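Local coordinates for UPF0141 protein yjdB (Campylobacter jejuni subsp. jejuni HB93-13, PDB 4TN0) that probably transfers phosphoethanolamine onto its targets through a zinc-containing periplasmic domain of the alkaline phosphatase-like fold, and is required for polymyxin resistance and motility, at residues A[22-27]-A[70-75]; A[157-162]-A[236-241]. All coordinates share one frame; numbering follows the deposited sequence.

Contact 1 of 2, residues A[22-27]-A[70-75]; sequences LVVGET and PCMFSI
Strand 18-24 and helix 68-73 face each other across a layer of side chains: the nearest CA atoms, those of Val24 and Met72, are 10.1 Å apart, too far for direct backbone pairing. Leu22 and Val24, two residues apart on the strand, both aim CB at the helix, and the Phe73 ring reaches back over the gap between their branches, touching both. Its CG lies anti to its own carbonyl carbon (chi1 -83°), which carries the ring strandward although CB does not point that way. Leu22 CD2 meets the far end of the ring at CZ of Phe73, 3.6 Å away, and the two side chains come from opposite directions. Val24 instead uses CG2, which lies in the ring plane at its edge, 3.9 Å from Phe73 CE1. Its other branch, CG1, turns to the thioether and stops 4.3 Å from Met72 CE. This is the helix-on-sheet packing of an alkaline phosphatase-like α/β fold, here against a central strand hydrogen-bonded on its two sides to strands 146-152 and 218-224. Trp103 meets the Phe73 ring as well, and Leu281 of helix 281-288 touches both Leu22 and Met72. Just past the strand, Glu26 OE2 binds zinc and accepts a bond from Thr27 OG1 at 2.8 Å, on the anti side and 32° out of the carboxylate plane, while Asn107 donates to OE1.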
loop_
_atom_site.group_PDB
_atom_site.type_symbol
_atom_site.label_atom_id
_atom_site.label_comp_id
_atom_site.label_asym_id
_atom_site.label_seq_id
_atom_site.Cartn_x
_atom_site.Cartn_y
_atom_site.Cartn_z
ATOM N N LEU A 22 -3.941 -4.567 4.995
ATOM C CA LEU A 22 -3.369 -3.353 4.406
ATOM C C LEU A 22 -2.023 -3.690 3.789
ATOM O O LEU A 22 -1.085 -4.067 4.493
ATOM C CB LEU A 22 -3.190 -2.266 5.461
ATOM C CG LEU A 22 -2.580 -0.940 5.031
ATOM C CD1 LEU A 22 -3.491 -0.221 4.047
ATOM C CD2 LEU A 22 -2.328 -0.081 6.250
ATOM N N VAL A 23 -1.900 -3.571 2.484
ATOM C CA VAL A 23 -0.605 -3.871 1.902
ATOM C C VAL A 23 0.118 -2.588 1.496
ATOM O O VAL A 23 -0.325 -1.875 0.592
ATOM C CB VAL A 23 -0.723 -4.815 0.694
ATOM C CG1 VAL A 23 0.662 -5.110 0.141
ATOM C CG2 VAL A 23 -1.369 -6.114 1.129
ATOM N N VAL A 24 1.215 -2.296 2.200
ATOM C CA VAL A 24 2.087 -1.165 1.871
ATOM C C VAL A 24 3.155 -1.582 0.856
ATOM O O VAL A 24 4.095 -2.331 1.158
ATOM C CB VAL A 24 2.777 -0.586 3.124
ATOM C CG1 VAL A 24 3.754 0.537 2.746
ATOM C CG2 VAL A 24 1.741 -0.126 4.143
ATOM N N GLY A 25 2.999 -1.081 -0.357
ATOM C CA GLY A 25 3.913 -1.412 -1.429
ATOM C C GLY A 25 5.220 -0.639 -1.426
ATOM O O GLY A 25 5.621 -0.007 -0.435
ATOM N N GLU A 26 5.921 -0.733 -2.540
ATOM C CA GLU A 26 7.249 -0.161 -2.608
ATOM C C GLU A 26 7.590 0.140 -4.065
ATOM O O GLU A 26 7.616 -0.775 -4.899
ATOM C CB GLU A 26 8.280 -1.111 -1.974
ATOM C CG GLU A 26 9.729 -0.658 -2.155
ATOM C CD GLU A 26 10.009 0.625 -1.406
ATOM O OE1 GLU A 26 10.343 0.567 -0.198
ATOM O OE2 GLU A 26 9.845 1.701 -2.022
ATOM N N THR A 27 7.792 1.429 -4.359
ATOM C CA THR A 27 8.364 1.912 -5.619
ATOM C C THR A 27 7.422 1.733 -6.841
ATOM O O THR A 27 7.698 2.199 -7.962
ATOM C CB THR A 27 9.764 1.216 -5.841
ATOM O OG1 THR A 27 10.640 1.553 -4.745
ATOM C CG2 THR A 27 10.417 1.608 -7.140
ATOM N N PRO A 70 5.995 7.142 7.081
ATOM C CA PRO A 70 5.447 7.759 8.304
ATOM C C PRO A 70 4.281 8.719 8.017
ATOM O O PRO A 70 3.292 8.693 8.718
ATOM C CB PRO A 70 6.642 8.535 8.887
ATOM C CG PRO A 70 7.849 7.921 8.268
ATOM C CD PRO A 70 7.418 7.491 6.889
ATOM N N CYS A 71 4.391 9.533 6.978
ATOM C CA CYS A 71 3.358 10.504 6.673
ATOM C C CYS A 71 1.990 9.885 6.390
ATOM O O CYS A 71 0.962 10.358 6.919
ATOM C CB CYS A 71 3.784 11.351 5.475
ATOM S SG CYS A 71 2.577 12.553 4.989
ATOM N N MET A 72 1.966 8.809 5.604
ATOM C CA MET A 72 0.681 8.223 5.210
ATOM C C MET A 72 -0.047 7.677 6.461
ATOM O O MET A 72 -1.267 7.657 6.504
ATOM C CB MET A 72 0.856 7.122 4.132
ATOM C CG MET A 72 1.299 5.746 4.624
ATOM S SD MET A 72 1.233 4.439 3.345
ATOM C CE MET A 72 2.758 4.716 2.410
ATOM N N PHE A 73 0.716 7.246 7.463
ATOM C CA PHE A 73 0.164 6.686 8.687
ATOM C C PHE A 73 -0.060 7.765 9.762
ATOM O O PHE A 73 -0.706 7.522 10.798
ATOM C CB PHE A 73 1.088 5.597 9.237
ATOM C CG PHE A 73 0.898 4.242 8.603
ATOM C CD1 PHE A 73 1.717 3.821 7.555
ATOM C CD2 PHE A 73 -0.095 3.380 9.056
ATOM C CE1 PHE A 73 1.547 2.567 6.973
ATOM C CE2 PHE A 73 -0.272 2.130 8.478
ATOM C CZ PHE A 73 0.554 1.718 7.439
ATOM N N SER A 74 0.487 8.953 9.517
ATOM C CA SER A 74 0.354 10.044 10.466
ATOM C C SER A 74 -0.987 10.766 10.294
ATOM O O SER A 74 -1.636 10.654 9.249
ATOM C CB SER A 74 1.511 11.027 10.318
ATOM O OG SER A 74 1.195 12.293 10.881
ATOM N N ILE A 75 -1.412 11.458 11.350
ATOM C CA ILE A 75 -2.596 12.310 11.302
ATOM C C ILE A 75 -2.360 13.504 10.371
ATOM O O ILE A 75 -3.307 14.038 9.781
ATOM C CB ILE A 75 -2.993 12.806 12.726
ATOM C CG1 ILE A 75 -4.317 13.568 12.700
ATOM C CG2 ILE A 75 -1.881 13.645 13.359
ATOM C CD1 ILE A 75 -4.906 13.798 14.112
#

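Contact 2 of 2, residues A[157-162]-A[236-241]; sequences HGPTYY and IYLHGM
A cis peptide bond joins Gly158 to Pro159, and one methyl group of Leu238 packs against this bend. Leu238 CD2 is 4.1 Å from Pro159 N and the same distance from Pro159 CB, and it lies 4.3 Å from Gly158 C, so a single branch touches both the cis peptide unit and the CB side of the proline ring. The same methyl also meets Tyr161, 3.9 Å from the phenolic OH. The CG of Leu238 stands anti to the carbonyl carbon (chi1 -54°), which brings the end of the side chain nearer to the loop than CB alone would. Tyr161 folds back under the turn: Pro159 C sits 4.1 Å above one face of its ring, offset toward the rim, and a weak backbone bond from Tyr161 N to Pro159 O closes an inverse gamma turn centred on Thr160. The hydroxyl of Tyr161 is hydrogen-bonded to Glu229 OE2, and the other oxygen of that carboxylate bonds His239 ND1, so Glu229 bridges the two segments on their polar side. His239 NE2 in turn bonds a phosphate oxygen of the phosphothreonine at position 65, while its ring meets that of the zinc ligand His227. The packing of Leu238 on this turn thus borders the phosphothreonine and zinc centre, consistent with the active-site region of an alkaline phosphatase-like phosphoethanolamine transferase.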
loop_
_atom_site.group_PDB
_atom_site.type_symbol
_atom_site.label_atom_id
_atom_site.label_comp_id
_atom_site.label_asym_id
_atom_site.label_seq_id
_atom_site.Cartn_x
_atom_site.Cartn_y
_atom_site.Cartn_z
ATOM N N HIS A 157 11.456 -2.465 -5.302
ATOM C CA HIS A 157 12.649 -1.743 -4.861
ATOM C C HIS A 157 13.761 -1.857 -5.903
ATOM O O HIS A 157 14.004 -2.931 -6.425
ATOM C CB HIS A 157 13.142 -2.291 -3.511
ATOM C CG HIS A 157 14.329 -1.561 -2.956
ATOM N ND1 HIS A 157 15.616 -2.064 -3.030
ATOM C CD2 HIS A 157 14.425 -0.379 -2.297
ATOM C CE1 HIS A 157 16.454 -1.218 -2.456
ATOM N NE2 HIS A 157 15.756 -0.187 -2.003
ATOM N N GLY A 158 14.382 -0.740 -6.254
ATOM C CA GLY A 158 15.469 -0.729 -7.223
ATOM C C GLY A 158 16.773 -0.363 -6.548
ATOM O O GLY A 158 16.785 -0.061 -5.349
ATOM N N PRO A 159 17.886 -0.363 -7.301
ATOM C CA PRO A 159 18.035 -0.625 -8.743
ATOM C C PRO A 159 18.061 -2.099 -9.185
ATOM O O PRO A 159 17.970 -2.367 -10.395
ATOM C CB PRO A 159 19.376 0.034 -9.056
ATOM C CG PRO A 159 20.146 -0.138 -7.792
ATOM C CD PRO A 159 19.155 0.068 -6.687
ATOM N N THR A 160 18.143 -3.038 -8.242
ATOM C CA THR A 160 18.158 -4.464 -8.586
ATOM C C THR A 160 16.744 -5.036 -8.770
ATOM O O THR A 160 16.379 -6.016 -8.098
ATOM C CB THR A 160 18.853 -5.317 -7.505
ATOM O OG1 THR A 160 18.215 -5.097 -6.246
ATOM C CG2 THR A 160 20.337 -4.993 -7.410
ATOM N N TYR A 161 15.964 -4.434 -9.669
ATOM C CA TYR A 161 14.594 -4.858 -9.927
ATOM C C TYR A 161 14.432 -6.343 -10.233
ATOM O O TYR A 161 13.476 -6.979 -9.786
ATOM C CB TYR A 161 14.011 -4.079 -11.100
ATOM C CG TYR A 161 14.088 -2.581 -10.979
ATOM C CD1 TYR A 161 13.270 -1.911 -10.081
ATOM C CD2 TYR A 161 14.916 -1.825 -11.812
ATOM C CE1 TYR A 161 13.310 -0.532 -9.965
ATOM C CE2 TYR A 161 14.969 -0.435 -11.710
ATOM C CZ TYR A 161 14.147 0.209 -10.782
ATOM O OH TYR A 161 14.152 1.579 -10.637
ATOM N N TYR A 162 15.366 -6.890 -11.003
ATOM C CA TYR A 162 15.275 -8.267 -11.484
ATOM C C TYR A 162 15.329 -9.266 -10.334
ATOM O O TYR A 162 15.019 -10.435 -10.520
ATOM C CB TYR A 162 16.400 -8.554 -12.489
ATOM C CG TYR A 162 17.755 -8.599 -11.848
ATOM C CD1 TYR A 162 18.457 -7.436 -11.595
ATOM C CD2 TYR A 162 18.339 -9.813 -11.492
ATOM C CE1 TYR A 162 19.702 -7.468 -10.998
ATOM C CE2 TYR A 162 19.589 -9.857 -10.891
ATOM C CZ TYR A 162 20.266 -8.685 -10.650
ATOM O OH TYR A 162 21.507 -8.713 -10.057
ATOM N N ILE A 236 16.258 10.750 -15.537
ATOM C CA ILE A 236 16.063 10.539 -14.118
ATOM C C ILE A 236 15.913 9.055 -13.810
ATOM O O ILE A 236 15.155 8.354 -14.478
ATOM C CB ILE A 236 14.834 11.318 -13.603
ATOM C CG1 ILE A 236 14.885 12.764 -14.096
ATOM C CG2 ILE A 236 14.751 11.242 -12.084
ATOM C CD1 ILE A 236 13.495 13.369 -14.294
ATOM N N TYR A 237 16.661 8.581 -12.817
ATOM C CA TYR A 237 16.479 7.219 -12.287
ATOM C C TYR A 237 16.075 7.223 -10.825
ATOM O O TYR A 237 16.254 8.229 -10.109
ATOM C CB TYR A 237 17.757 6.386 -12.454
ATOM C CG TYR A 237 18.084 6.147 -13.895
ATOM C CD1 TYR A 237 17.609 5.018 -14.541
ATOM C CD2 TYR A 237 18.813 7.079 -14.629
ATOM C CE1 TYR A 237 17.881 4.779 -15.871
ATOM C CE2 TYR A 237 19.091 6.855 -15.990
ATOM C CZ TYR A 237 18.616 5.703 -16.601
ATOM O OH TYR A 237 18.865 5.453 -17.928
ATOM N N LEU A 238 15.545 6.077 -10.389
ATOM C CA LEU A 238 15.178 5.841 -9.003
ATOM C C LEU A 238 14.129 6.870 -8.529
ATOM O O LEU A 238 13.175 7.192 -9.253
ATOM C CB LEU A 238 16.429 5.858 -8.122
ATOM C CG LEU A 238 17.458 4.843 -8.694
ATOM C CD1 LEU A 238 18.808 4.999 -8.032
ATOM C CD2 LEU A 238 17.041 3.367 -8.717
ATOM N N HIS A 239 14.225 7.338 -7.296
ATOM C CA HIS A 239 13.198 8.259 -6.846
ATOM C C HIS A 239 13.772 9.312 -5.935
ATOM O O HIS A 239 14.937 9.671 -6.063
ATOM C CB HIS A 239 12.067 7.508 -6.146
ATOM C CG HIS A 239 12.538 6.522 -5.119
ATOM N ND1 HIS A 239 12.894 5.225 -5.435
ATOM C CD2 HIS A 239 12.708 6.647 -3.778
ATOM C CE1 HIS A 239 13.260 4.595 -4.332
ATOM N NE2 HIS A 239 13.157 5.432 -3.314
ATOM N N GLY A 240 12.945 9.820 -5.027
ATOM C CA GLY A 240 13.403 10.778 -4.052
ATOM C C GLY A 240 13.664 12.190 -4.561
ATOM O O GLY A 240 14.306 12.970 -3.856
ATOM N N MET A 241 13.198 12.524 -5.766
ATOM C CA MET A 241 13.337 13.901 -6.278
ATOM C C MET A 241 12.426 14.833 -5.448
ATOM O O MET A 241 11.320 14.439 -5.071
ATOM C CB MET A 241 12.984 13.953 -7.775
ATOM C CG MET A 241 13.128 15.333 -8.429
ATOM S SD MET A 241 12.943 15.380 -10.237
ATOM C CE MET A 241 14.492 14.667 -10.783
#

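From the N terminus, contact 1 comes first: it closes a loop of 42 residues running from strand 18-24 through strand 53-59 to helix 68-73, joining the buried sheet to a helix packed on it. Contact 2 opens later and closes 73 residues that include helix 186-211 and strand 218-224, tying the loop after strand 146-152 to the small hairpin of strands 230-231 and 237-238. The two are in series, neither nested nor crossed, with centres about 18 Å apart. They nevertheless touch beside the metal site: Thr27 OG1 lies 3.9 Å from His157 CA and 4.0 Å from His239 CE1.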